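Local coordinates for ParM protein (Staphylococcus aureus, PDB 3JS6) that assembles into actin-like filaments and probably uses them to segregate plasmid DNA between daughter cells, at residues N3-A8 with K19-K24; S52-N57 with L64-D69; C98-L103 with R141-D146; E110-V115 with I148-N153. One frame throughout, in Å; residues are numbered along the deposited sequence.

Contact 1: residues N3-A8 with K19-K24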
loop_
_atom_site.group_PDB
_atom_site.type_symbol
_atom_site.label_atom_id
_atom_site.label_comp_id
_atom_site.label_asym_id
_atom_site.label_seq_id
_atom_site.Cartn_x
_atom_site.Cartn_y
_atom_site.Cartn_z
ATOM N N ASN A 3 8.294 3.417 25.978
ATOM C CA ASN A 3 8.465 4.351 24.868
ATOM C C ASN A 3 8.189 3.586 23.551
ATOM O O ASN A 3 9.124 3.219 22.838
ATOM C CB ASN A 3 9.915 4.836 24.904
ATOM C CG ASN A 3 10.247 5.789 23.786
ATOM O OD1 ASN A 3 11.424 5.958 23.436
ATOM N ND2 ASN A 3 9.226 6.435 23.226
ATOM N N VAL A 4 6.918 3.362 23.224
ATOM C CA VAL A 4 6.575 2.590 22.026
ATOM C C VAL A 4 5.924 3.386 20.887
ATOM O O VAL A 4 5.005 4.168 21.097
ATOM C CB VAL A 4 5.666 1.423 22.413
ATOM C CG1 VAL A 4 5.379 0.556 21.212
ATOM C CG2 VAL A 4 6.315 0.599 23.543
ATOM N N TYR A 5 6.416 3.169 19.675
ATOM C CA TYR A 5 5.908 3.849 18.481
ATOM C C TYR A 5 5.126 2.896 17.594
ATOM O O TYR A 5 5.305 1.689 17.678
ATOM C CB TYR A 5 7.065 4.407 17.670
ATOM C CG TYR A 5 7.838 5.468 18.380
ATOM C CD1 TYR A 5 9.076 5.185 18.967
ATOM C CD2 TYR A 5 7.337 6.760 18.485
ATOM C CE1 TYR A 5 9.789 6.171 19.635
ATOM C CE2 TYR A 5 8.039 7.746 19.152
ATOM C CZ TYR A 5 9.262 7.449 19.723
ATOM O OH TYR A 5 9.952 8.434 20.407
ATOM N N VAL A 6 4.272 3.432 16.724
ATOM C CA VAL A 6 3.501 2.573 15.852
ATOM C C VAL A 6 3.974 2.718 14.407
ATOM O O VAL A 6 3.989 3.817 13.870
ATOM C CB VAL A 6 1.989 2.909 15.945
ATOM C CG1 VAL A 6 1.208 2.182 14.852
ATOM C CG2 VAL A 6 1.449 2.476 17.325
HETATM N N MSE A 7 4.401 1.614 13.807
HETATM C CA MSE A 7 4.835 1.614 12.407
HETATM C C MSE A 7 3.718 0.984 11.593
HETATM O O MSE A 7 3.289 -0.130 11.907
HETATM C CB MSE A 7 6.074 0.764 12.177
HETATM C CG MSE A 7 7.405 1.320 12.687
HETATM SE SE MSE A 7 8.864 0.078 12.153
HETATM C CE MSE A 7 10.378 1.135 12.642
ATOM N N ALA A 8 3.260 1.686 10.551
ATOM C CA ALA A 8 2.222 1.168 9.680
ATOM C C ALA A 8 2.911 1.007 8.328
ATOM O O ALA A 8 3.548 1.935 7.838
ATOM C CB ALA A 8 1.077 2.130 9.574
ATOM N N LYS A 19 4.358 4.689 7.387
ATOM C CA LYS A 19 4.021 5.868 8.182
ATOM C C LYS A 19 4.386 5.633 9.642
ATOM O O LYS A 19 4.173 4.545 10.171
ATOM C CB LYS A 19 2.522 6.185 8.048
ATOM C CG LYS A 19 2.049 7.447 8.768
ATOM C CD LYS A 19 0.577 7.736 8.481
ATOM C CE LYS A 19 0.154 9.085 9.083
ATOM N NZ LYS A 19 0.017 9.018 10.567
ATOM N N ILE A 20 4.981 6.641 10.268
ATOM C CA ILE A 20 5.307 6.573 11.684
ATOM C C ILE A 20 5.100 7.995 12.182
ATOM O O ILE A 20 5.632 8.938 11.611
ATOM C CB ILE A 20 6.765 6.049 11.961
ATOM C CG1 ILE A 20 6.998 5.997 13.484
ATOM C CG2 ILE A 20 7.805 6.904 11.259
ATOM C CD1 ILE A 20 8.207 5.178 13.912
ATOM N N ASN A 21 4.298 8.143 13.239
ATOM C CA ASN A 21 3.981 9.458 13.761
ATOM C C ASN A 21 3.462 10.304 12.583
ATOM O O ASN A 21 2.553 9.866 11.871
ATOM C CB ASN A 21 5.218 10.071 14.431
ATOM C CG ASN A 21 5.724 9.213 15.609
ATOM O OD1 ASN A 21 4.936 8.633 16.356
ATOM N ND2 ASN A 21 7.036 9.149 15.777
ATOM N N ASP A 22 4.023 11.486 12.356
ATOM C CA ASP A 22 3.555 12.327 11.253
ATOM C C ASP A 22 4.415 12.192 10.006
ATOM O O ASP A 22 4.285 12.967 9.068
ATOM C CB ASP A 22 3.525 13.787 11.698
ATOM C CG ASP A 22 2.593 14.006 12.880
ATOM O OD1 ASP A 22 1.417 13.594 12.790
ATOM O OD2 ASP A 22 3.031 14.582 13.895
ATOM N N GLU A 23 5.287 11.193 10.003
ATOM C CA GLU A 23 6.202 10.959 8.889
ATOM C C GLU A 23 5.692 9.846 7.974
ATOM O O GLU A 23 5.157 8.840 8.444
ATOM C CB GLU A 23 7.571 10.569 9.460
ATOM C CG GLU A 23 8.642 11.654 9.515
ATOM C CD GLU A 23 8.132 13.059 9.806
ATOM O OE1 GLU A 23 7.721 13.355 10.957
ATOM O OE2 GLU A 23 8.157 13.878 8.862
ATOM N N LYS A 24 5.845 10.007 6.665
ATOM C CA LYS A 24 5.393 8.940 5.786
ATOM C C LYS A 24 6.221 8.872 4.525
ATOM O O LYS A 24 6.949 9.797 4.237
ATOM C CB LYS A 24 3.892 9.095 5.470
ATOM C CG LYS A 24 3.484 10.414 4.857
ATOM C CD LYS A 24 1.958 10.481 4.738
ATOM C CE LYS A 24 1.500 11.687 3.936
ATOM N NZ LYS A 24 0.030 11.651 3.655
HETATM O O HOH W 1 2.545 6.024 14.103
HETATM O O HOH W 2 3.762 6.154 16.998
#
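I20 reaches across to both Y5 and M7, and this is where the contact is tight. Its CG1 lies anti to the backbone N (chi1 -179°), and an extended chi2 of 165° carries CD1 onward to 4.0 Å from CB of Y5. The same methyl lies 4.1 Å from CG of M7, a selenomethionine whose unbranched chain runs alongside I20 and points the same way. That chain can fit itself to helix 90-104, while the branched I20 offers a broad apolar flank suited to a strand; both touch L103. Beside this packing the backbones pair directly: A8 N donates to K19 O at 3.0 Å, and K19 N returns a bond to A8 O at 2.9 Å.

Further along, the strands part and water fills in. One water donates to V6 O at 2.6 Å and accepts from N21 N at 2.9 Å. A second accepts from V6 N, donates to N21 OD1 and sits in plane at the edge of the Y5 ring. N21 itself is exposed; its ND2 comes to 3.6 Å from CD2 of Y5, amide and ring planes turned 71° apart, while the phenol OH is tied to E109. Asparagine suits the second position of the type II' turn from I20 to E23, where phi is positive. K19 NZ holds the carbonyl O of that same N21 at 3.0 Å and makes a salt bridge to E331. The arrangement is the open end of the antiparallel hairpin 4-11/15-20, the opening hairpin of the actin-like fold, just where a tight turn sends the chain into strand 23-33.

Contact 2: residues S52-N57 with L64-D69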
loop_
_atom_site.group_PDB
_atom_site.type_symbol
_atom_site.label_atom_id
_atom_site.label_comp_id
_atom_site.label_asym_id
_atom_site.label_seq_id
_atom_site.Cartn_x
_atom_site.Cartn_y
_atom_site.Cartn_z
ATOM N N SER A 52 18.632 5.983 0.456
ATOM C CA SER A 52 19.458 5.727 1.632
ATOM C C SER A 52 20.216 4.408 1.572
ATOM O O SER A 52 19.910 3.532 0.766
ATOM C CB SER A 52 18.590 5.745 2.897
ATOM O OG SER A 52 18.032 7.022 3.112
ATOM N N GLU A 53 21.216 4.289 2.433
ATOM C CA GLU A 53 22.037 3.089 2.520
ATOM C C GLU A 53 21.671 2.375 3.791
ATOM O O GLU A 53 21.556 3.014 4.845
ATOM C CB GLU A 53 23.523 3.446 2.549
ATOM C CG GLU A 53 23.985 4.219 1.339
ATOM C CD GLU A 53 25.479 4.498 1.372
ATOM O OE1 GLU A 53 26.055 4.582 2.484
ATOM O OE2 GLU A 53 26.074 4.642 0.285
ATOM N N PHE A 54 21.488 1.057 3.690
ATOM C CA PHE A 54 21.107 0.238 4.836
ATOM C C PHE A 54 22.069 -0.919 5.097
ATOM O O PHE A 54 22.368 -1.709 4.189
ATOM C CB PHE A 54 19.706 -0.358 4.625
ATOM C CG PHE A 54 18.635 0.670 4.413
ATOM C CD1 PHE A 54 18.507 1.338 3.195
ATOM C CD2 PHE A 54 17.771 0.999 5.449
ATOM C CE1 PHE A 54 17.527 2.321 3.030
ATOM C CE2 PHE A 54 16.799 1.979 5.285
ATOM C CZ PHE A 54 16.679 2.637 4.074
ATOM N N ILE A 55 22.552 -1.007 6.337
ATOM C CA ILE A 55 23.418 -2.120 6.752
ATOM C C ILE A 55 22.641 -2.821 7.855
ATOM O O ILE A 55 22.303 -2.209 8.887
ATOM C CB ILE A 55 24.771 -1.639 7.278
ATOM C CG1 ILE A 55 25.582 -1.043 6.125
ATOM C CG2 ILE A 55 25.541 -2.810 7.886
ATOM C CD1 ILE A 55 26.907 -0.440 6.575
ATOM N N ILE A 56 22.355 -4.102 7.639
ATOM C CA ILE A 56 21.541 -4.880 8.583
ATOM C C ILE A 56 22.376 -5.830 9.455
ATOM O O ILE A 56 23.133 -6.653 8.933
ATOM C CB ILE A 56 20.503 -5.764 7.824
ATOM C CG1 ILE A 56 19.795 -4.965 6.717
ATOM C CG2 ILE A 56 19.523 -6.374 8.826
ATOM C CD1 ILE A 56 19.211 -3.656 7.172
ATOM N N ASN A 57 22.203 -5.722 10.771
ATOM C CA ASN A 57 22.921 -6.550 11.764
ATOM C C ASN A 57 24.433 -6.629 11.578
ATOM O O ASN A 57 25.045 -7.693 11.745
ATOM C CB ASN A 57 22.334 -7.969 11.818
ATOM C CG ASN A 57 20.942 -7.990 12.415
ATOM O OD1 ASN A 57 20.644 -7.239 13.353
ATOM N ND2 ASN A 57 20.083 -8.835 11.875
ATOM N N LEU A 64 22.573 -2.230 1.356
ATOM C CA LEU A 64 21.347 -2.186 0.559
ATOM C C LEU A 64 21.000 -0.739 0.168
ATOM O O LEU A 64 21.293 0.185 0.915
ATOM C CB LEU A 64 20.196 -2.813 1.357
ATOM C CG LEU A 64 20.272 -4.323 1.673
ATOM C CD1 LEU A 64 19.137 -4.719 2.648
ATOM C CD2 LEU A 64 20.133 -5.106 0.386
ATOM N N LEU A 65 20.365 -0.562 -0.990
ATOM C CA LEU A 65 19.972 0.764 -1.484
ATOM C C LEU A 65 18.466 0.784 -1.679
ATOM O O LEU A 65 17.901 -0.078 -2.376
ATOM C CB LEU A 65 20.676 1.058 -2.816
ATOM C CG LEU A 65 22.180 1.250 -2.635
ATOM C CD1 LEU A 65 22.869 1.329 -3.998
ATOM C CD2 LEU A 65 22.403 2.545 -1.806
ATOM N N PHE A 66 17.817 1.781 -1.089
ATOM C CA PHE A 66 16.360 1.885 -1.152
ATOM C C PHE A 66 15.927 3.342 -1.115
ATOM O O PHE A 66 16.412 4.120 -0.289
ATOM C CB PHE A 66 15.770 1.127 0.046
ATOM C CG PHE A 66 14.268 1.087 0.087
ATOM C CD1 PHE A 66 13.535 0.556 -0.966
ATOM C CD2 PHE A 66 13.584 1.566 1.202
ATOM C CE1 PHE A 66 12.130 0.505 -0.907
ATOM C CE2 PHE A 66 12.191 1.515 1.267
ATOM C CZ PHE A 66 11.467 0.981 0.204
ATOM N N GLY A 67 15.008 3.706 -2.005
ATOM C CA GLY A 67 14.529 5.080 -2.063
ATOM C C GLY A 67 14.013 5.457 -3.445
ATOM O O GLY A 67 14.257 4.757 -4.440
ATOM N N ASN A 68 13.288 6.567 -3.509
ATOM C CA ASN A 68 12.727 7.048 -4.768
ATOM C C ASN A 68 13.765 7.303 -5.855
ATOM O O ASN A 68 13.474 7.138 -7.042
ATOM C CB ASN A 68 11.946 8.334 -4.519
ATOM C CG ASN A 68 10.625 8.070 -3.861
ATOM O OD1 ASN A 68 9.811 7.340 -4.405
ATOM N ND2 ASN A 68 10.402 8.655 -2.685
ATOM N N ASP A 69 14.970 7.705 -5.463
ATOM C CA ASP A 69 16.016 7.996 -6.450
ATOM C C ASP A 69 16.996 6.853 -6.646
ATOM O O ASP A 69 18.123 7.062 -7.128
ATOM C CB ASP A 69 16.800 9.242 -6.049
ATOM C CG ASP A 69 16.009 10.514 -6.241
ATOM O OD1 ASP A 69 15.141 10.529 -7.129
ATOM O OD2 ASP A 69 16.263 11.499 -5.517
#
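F54 and F66 cross obliquely, CE1 of F54 coming to 3.7 Å from CB of F66. The carbonyl oxygens of L64 and F66 lie in plane at the edge of the F54 ring, and CZ of F54 in turn meets the edge of the F66 ring. CG of F66 is anti to its backbone N (chi1 -177°) and starts the side chain away from the partner strand, which leaves CB to meet F54. Next to them L64 packs CB on CB of F54 at 4.1 Å, and its CD1 meets CG1 of I56, the two chains crossing at about a right angle. Beneath lies the ladder of an antiparallel hairpin, 52-56 with 64-66, part of the large sheet of the actin-like N-terminal domain. F54 N and L64 O bond at 2.9 Å, as do L64 N and F54 O. S52 N donates to F66 O at 3.0 Å, but the return bond from F66 N is weak. On the other face, partly exposed E53 runs its aliphatic CG beside CD2 of L65 at 3.9 Å while its carboxylate reaches K34 in a salt bridge. Farther out, C98 of helix 90-104 touches F54, L64 and F66, large apolar residues suited to a helix-covered face, and D146 and R105 hold the hydroxyl of S52.

Contact 3: residues C98-L103 with R141-D146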
loop_
_atom_site.group_PDB
_atom_site.type_symbol
_atom_site.label_atom_id
_atom_site.label_comp_id
_atom_site.label_asym_id
_atom_site.label_seq_id
_atom_site.Cartn_x
_atom_site.Cartn_y
_atom_site.Cartn_z
ATOM N N CYS A 98 14.613 -2.668 4.990
ATOM C CA CYS A 98 14.848 -1.251 4.633
ATOM C C CYS A 98 13.646 -0.345 4.954
ATOM O O CYS A 98 13.817 0.822 5.312
ATOM C CB CYS A 98 15.193 -1.116 3.141
ATOM S SG CYS A 98 16.738 -1.961 2.731
ATOM N N SER A 99 12.443 -0.883 4.789
ATOM C CA SER A 99 11.205 -0.148 5.049
ATOM C C SER A 99 11.104 0.086 6.560
ATOM O O SER A 99 10.790 1.182 7.030
ATOM C CB SER A 99 10.003 -0.960 4.548
ATOM O OG SER A 99 10.043 -1.079 3.133
ATOM N N ILE A 100 11.385 -0.949 7.327
ATOM C CA ILE A 100 11.357 -0.791 8.772
ATOM C C ILE A 100 12.446 0.215 9.149
ATOM O O ILE A 100 12.226 1.119 9.960
ATOM C CB ILE A 100 11.589 -2.148 9.472
ATOM C CG1 ILE A 100 10.297 -2.982 9.362
ATOM C CG2 ILE A 100 12.033 -1.919 10.921
ATOM C CD1 ILE A 100 10.404 -4.408 9.887
ATOM N N GLY A 101 13.617 0.083 8.531
ATOM C CA GLY A 101 14.707 0.997 8.825
ATOM C C GLY A 101 14.396 2.461 8.537
ATOM O O GLY A 101 14.782 3.347 9.313
ATOM N N LEU A 102 13.705 2.729 7.430
ATOM C CA LEU A 102 13.355 4.107 7.061
ATOM C C LEU A 102 12.446 4.716 8.120
ATOM O O LEU A 102 12.565 5.893 8.446
ATOM C CB LEU A 102 12.619 4.174 5.716
ATOM C CG LEU A 102 13.353 4.526 4.421
ATOM C CD1 LEU A 102 12.280 4.752 3.331
ATOM C CD2 LEU A 102 14.234 5.790 4.588
ATOM N N LEU A 103 11.507 3.925 8.623
ATOM C CA LEU A 103 10.625 4.434 9.655
ATOM C C LEU A 103 11.412 4.633 10.958
ATOM O O LEU A 103 11.221 5.648 11.644
ATOM C CB LEU A 103 9.429 3.509 9.871
ATOM C CG LEU A 103 8.461 3.351 8.669
ATOM C CD1 LEU A 103 7.241 2.518 9.093
ATOM C CD2 LEU A 103 7.991 4.723 8.152
ATOM N N ARG A 141 16.245 -6.085 15.570
ATOM C CA ARG A 141 17.311 -5.999 14.584
ATOM C C ARG A 141 18.064 -4.693 14.664
ATOM O O ARG A 141 17.527 -3.688 15.098
ATOM C CB ARG A 141 16.754 -6.180 13.178
ATOM C CG ARG A 141 15.793 -5.105 12.692
ATOM C CD ARG A 141 14.358 -5.571 12.926
ATOM N NE ARG A 141 13.883 -6.320 11.753
ATOM C CZ ARG A 141 12.612 -6.633 11.476
ATOM N NH1 ARG A 141 11.642 -6.251 12.304
ATOM N NH2 ARG A 141 12.318 -7.330 10.375
ATOM N N LEU A 142 19.317 -4.718 14.260
ATOM C CA LEU A 142 20.141 -3.530 14.237
ATOM C C LEU A 142 20.174 -3.057 12.781
ATOM O O LEU A 142 20.557 -3.806 11.870
ATOM C CB LEU A 142 21.571 -3.844 14.677
ATOM C CG LEU A 142 22.492 -2.621 14.514
ATOM C CD1 LEU A 142 22.083 -1.576 15.536
ATOM C CD2 LEU A 142 23.963 -2.999 14.709
ATOM N N ILE A 143 19.765 -1.825 12.550
ATOM C CA ILE A 143 19.803 -1.314 11.190
ATOM C C ILE A 143 20.519 0.024 11.225
ATOM O O ILE A 143 20.234 0.881 12.061
ATOM C CB ILE A 143 18.386 -1.112 10.599
ATOM C CG1 ILE A 143 17.661 -2.455 10.518
ATOM C CG2 ILE A 143 18.483 -0.458 9.204
ATOM C CD1 ILE A 143 16.251 -2.312 10.034
ATOM N N GLU A 144 21.455 0.194 10.306
ATOM C CA GLU A 144 22.205 1.432 10.207
ATOM C C GLU A 144 21.691 2.094 8.926
ATOM O O GLU A 144 21.834 1.525 7.832
ATOM C CB GLU A 144 23.697 1.107 10.080
ATOM C CG GLU A 144 24.625 2.258 10.366
ATOM C CD GLU A 144 26.025 1.994 9.864
ATOM O OE1 GLU A 144 26.338 2.377 8.711
ATOM O OE2 GLU A 144 26.808 1.390 10.618
ATOM N N ILE A 145 21.092 3.278 9.064
ATOM C CA ILE A 145 20.552 4.003 7.914
ATOM C C ILE A 145 21.455 5.202 7.691
ATOM O O ILE A 145 21.611 6.039 8.592
ATOM C CB ILE A 145 19.101 4.508 8.157
ATOM C CG1 ILE A 145 18.197 3.348 8.567
ATOM C CG2 ILE A 145 18.543 5.118 6.849
ATOM C CD1 ILE A 145 18.101 3.114 10.076
ATOM N N ASP A 146 22.069 5.261 6.514
ATOM C CA ASP A 146 22.991 6.346 6.190
ATOM C C ASP A 146 23.970 6.575 7.354
ATOM O O ASP A 146 24.187 7.709 7.801
ATOM C CB ASP A 146 22.184 7.616 5.883
ATOM C CG ASP A 146 21.367 7.482 4.608
ATOM O OD1 ASP A 146 20.287 8.104 4.518
ATOM O OD2 ASP A 146 21.810 6.753 3.690
#
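R141, held by a salt bridge from its NH2 to E97 and by a weak hydrogen bond from NH1 to L137 O, turns one face of its guanidinium to I100. The methyl CD1 of I100 rests over that face, 3.3 Å from NH1 and 3.5 Å from CZ of R141, the two side chains crossing at about a right angle. The arginine gets there by folding: CG sits between the backbone N and the carbonyl carbon (chi1 65°), and the chain bends again at chi2 and chi3. Its charge is thus answered at the rim of the group while the flat, poorly solvated face accepts a hydrocarbon. Such an arrangement suits an arginine that is buried.

The rest of the interface is apolar and depends on G101. With no side chain between, its CA comes within 6.1 Å of the CA of I143, and CD1 of I143 lies 3.8 Å from CA of G101. I145 packs alongside, its CD1 3.4 Å from O of G101. Its chi2 of 91° lies off the staggered positions and suggests a methyl squeezed into place. Beta-branched isoleucines suit this strand, being at ease in extended backbone and presenting broad apolar flanks. C98 and L102 meanwhile touch F54 of the adjoining strand. Helix and strand directions differ by 70° at a closest axis approach of 8.6 Å, so the helix lies across the strand. The result is a helix-on-sheet layer of an alpha/beta domain: helix 90-104 against the mixed sheet of the actin-like N-terminal domain.

Contact 4: residues E110-V115 with I148-N153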
loop_
_atom_site.group_PDB
_atom_site.type_symbol
_atom_site.label_atom_id
_atom_site.label_comp_id
_atom_site.label_asym_id
_atom_site.label_seq_id
_atom_site.Cartn_x
_atom_site.Cartn_y
_atom_site.Cartn_z
ATOM N N GLU A 110 18.162 6.174 19.968
ATOM C CA GLU A 110 18.889 5.004 19.479
ATOM C C GLU A 110 18.067 3.722 19.508
ATOM O O GLU A 110 18.065 2.939 18.550
ATOM C CB GLU A 110 20.132 4.755 20.326
ATOM C CG GLU A 110 21.354 5.501 19.906
ATOM C CD GLU A 110 22.559 4.589 19.856
ATOM O OE1 GLU A 110 22.594 3.710 18.965
ATOM O OE2 GLU A 110 23.458 4.740 20.711
ATOM N N VAL A 111 17.405 3.482 20.628
ATOM C CA VAL A 111 16.598 2.279 20.764
ATOM C C VAL A 111 15.160 2.592 20.401
ATOM O O VAL A 111 14.501 3.389 21.062
ATOM C CB VAL A 111 16.664 1.724 22.192
ATOM C CG1 VAL A 111 15.769 0.475 22.306
ATOM C CG2 VAL A 111 18.108 1.355 22.526
ATOM N N VAL A 112 14.680 1.942 19.351
ATOM C CA VAL A 112 13.334 2.169 18.822
ATOM C C VAL A 112 12.415 1.003 19.072
ATOM O O VAL A 112 12.526 -0.023 18.390
ATOM C CB VAL A 112 13.402 2.411 17.271
ATOM C CG1 VAL A 112 12.023 2.784 16.727
ATOM C CG2 VAL A 112 14.386 3.518 16.977
ATOM N N ASN A 113 11.511 1.129 20.045
ATOM C CA ASN A 113 10.576 0.051 20.331
ATOM C C ASN A 113 9.299 0.340 19.543
ATOM O O ASN A 113 8.793 1.463 19.550
ATOM C CB ASN A 113 10.267 0.005 21.829
ATOM C CG ASN A 113 11.517 -0.179 22.671
ATOM O OD1 ASN A 113 11.826 0.643 23.525
ATOM N ND2 ASN A 113 12.241 -1.261 22.426
ATOM N N VAL A 114 8.777 -0.671 18.876
ATOM C CA VAL A 114 7.585 -0.469 18.079
ATOM C C VAL A 114 6.664 -1.651 18.048
ATOM O O VAL A 114 7.003 -2.762 18.493
ATOM C CB VAL A 114 7.958 -0.223 16.592
ATOM C CG1 VAL A 114 8.986 0.901 16.473
ATOM C CG2 VAL A 114 8.535 -1.532 15.988
ATOM N N VAL A 115 5.480 -1.379 17.514
ATOM C CA VAL A 115 4.513 -2.412 17.199
ATOM C C VAL A 115 4.369 -2.156 15.679
ATOM O O VAL A 115 4.497 -1.010 15.229
ATOM C CB VAL A 115 3.176 -2.207 17.863
ATOM C CG1 VAL A 115 3.293 -2.552 19.362
ATOM C CG2 VAL A 115 2.710 -0.774 17.654
ATOM N N ILE A 148 23.656 5.861 10.541
ATOM C CA ILE A 148 23.086 6.024 11.878
ATOM C C ILE A 148 22.471 4.714 12.391
ATOM O O ILE A 148 21.491 4.228 11.841
ATOM C CB ILE A 148 21.989 7.122 11.883
ATOM C CG1 ILE A 148 22.549 8.445 11.342
ATOM C CG2 ILE A 148 21.433 7.298 13.281
ATOM C CD1 ILE A 148 23.685 9.036 12.182
ATOM N N ALA A 149 23.041 4.161 13.460
ATOM C CA ALA A 149 22.572 2.902 14.038
ATOM C C ALA A 149 21.288 3.026 14.849
ATOM O O ALA A 149 21.177 3.878 15.728
ATOM C CB ALA A 149 23.678 2.285 14.932
ATOM N N LYS A 150 20.313 2.184 14.532
ATOM C CA LYS A 150 19.052 2.155 15.274
ATOM C C LYS A 150 18.871 0.721 15.700
ATOM O O LYS A 150 19.044 -0.194 14.884
ATOM C CB LYS A 150 17.852 2.545 14.400
ATOM C CG LYS A 150 17.797 4.015 13.997
ATOM C CD LYS A 150 17.732 4.930 15.199
ATOM C CE LYS A 150 17.687 6.382 14.755
ATOM N NZ LYS A 150 17.667 7.331 15.901
ATOM N N THR A 151 18.542 0.532 16.974
ATOM C CA THR A 151 18.270 -0.781 17.523
ATOM C C THR A 151 16.757 -0.850 17.497
ATOM O O THR A 151 16.093 -0.034 18.138
ATOM C CB THR A 151 18.730 -0.889 18.993
ATOM O OG1 THR A 151 20.155 -0.804 19.053
ATOM C CG2 THR A 151 18.268 -2.199 19.601
ATOM N N ILE A 152 16.205 -1.822 16.779
ATOM C CA ILE A 152 14.756 -1.917 16.666
ATOM C C ILE A 152 14.166 -3.150 17.322
ATOM O O ILE A 152 14.461 -4.281 16.915
ATOM C CB ILE A 152 14.331 -1.912 15.181
ATOM C CG1 ILE A 152 14.746 -0.579 14.548
ATOM C CG2 ILE A 152 12.821 -2.143 15.054
ATOM C CD1 ILE A 152 15.445 -0.720 13.228
ATOM N N ASN A 153 13.326 -2.946 18.318
ATOM C CA ASN A 153 12.649 -4.043 19.004
ATOM C C ASN A 153 11.170 -4.049 18.631
ATOM O O ASN A 153 10.520 -3.009 18.667
ATOM C CB ASN A 153 12.859 -3.939 20.516
ATOM C CG ASN A 153 14.323 -3.997 20.907
ATOM O OD1 ASN A 153 14.842 -3.079 21.542
ATOM N ND2 ASN A 153 14.988 -5.088 20.545
#
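N113 and N153 lie side by side and point the same way, their amide planes 19° apart and so nearly coplanar. ND2 of N113 is 3.3 Å from OD1 of N153, and that OD1 also faces CG1 of V111, whose side chain crosses obliquely. The ND2 of N153 turns to S140 OG. These polar residues, with T151, occupy the partly exposed face, where an amide or hydroxyl can meet solvent or a neighbour. On the buried face V112 and I152 come together, CB of V112 being 4.3 Å from CG1 of I152. K150 crosses V112 obliquely, its CD 4.0 Å from CG2 of V112. A bend at chi2 (-60°) sets CD beside V112, and NZ ends on the carbonyls of V107 and E109. Between the faces runs a parallel ladder: V112 N donates to T151 O at 2.7 Å, N153 N to V112 O at 3.0 Å and V114 N to N153 O at 2.9 Å, while T151 N binds E110 O. Both strands have a second neighbour, 4-11 beside 111-120 and 141-145 beside 148-161. The lysine's methylenes thus serve as apolar filling, while its ammonium, gathering two backbone oxygens, probably helps hold the loop that leads into strand 111-120.

Overall arrangement
All four contacts belong to one layered unit, a curved mixed sheet with helix 90-104 packed on it. Contacts 2 and 3 are its buried part: they adjoin through strands 52-56 and 141-145, and the helix of contact 3 roofs the aromatic face of contact 2. Contacts 1 and 4 are only partly buried. They meet where strand 4-11 pairs with strand 111-120, and M7 links contact 1 to the helix. Pairing is antiparallel in contacts 1 and 2 and parallel in contact 4, whereas contact 3 relies on side-chain packing. Water joins the strands at the open end of contact 1; polar amides line the outer face of contact 4.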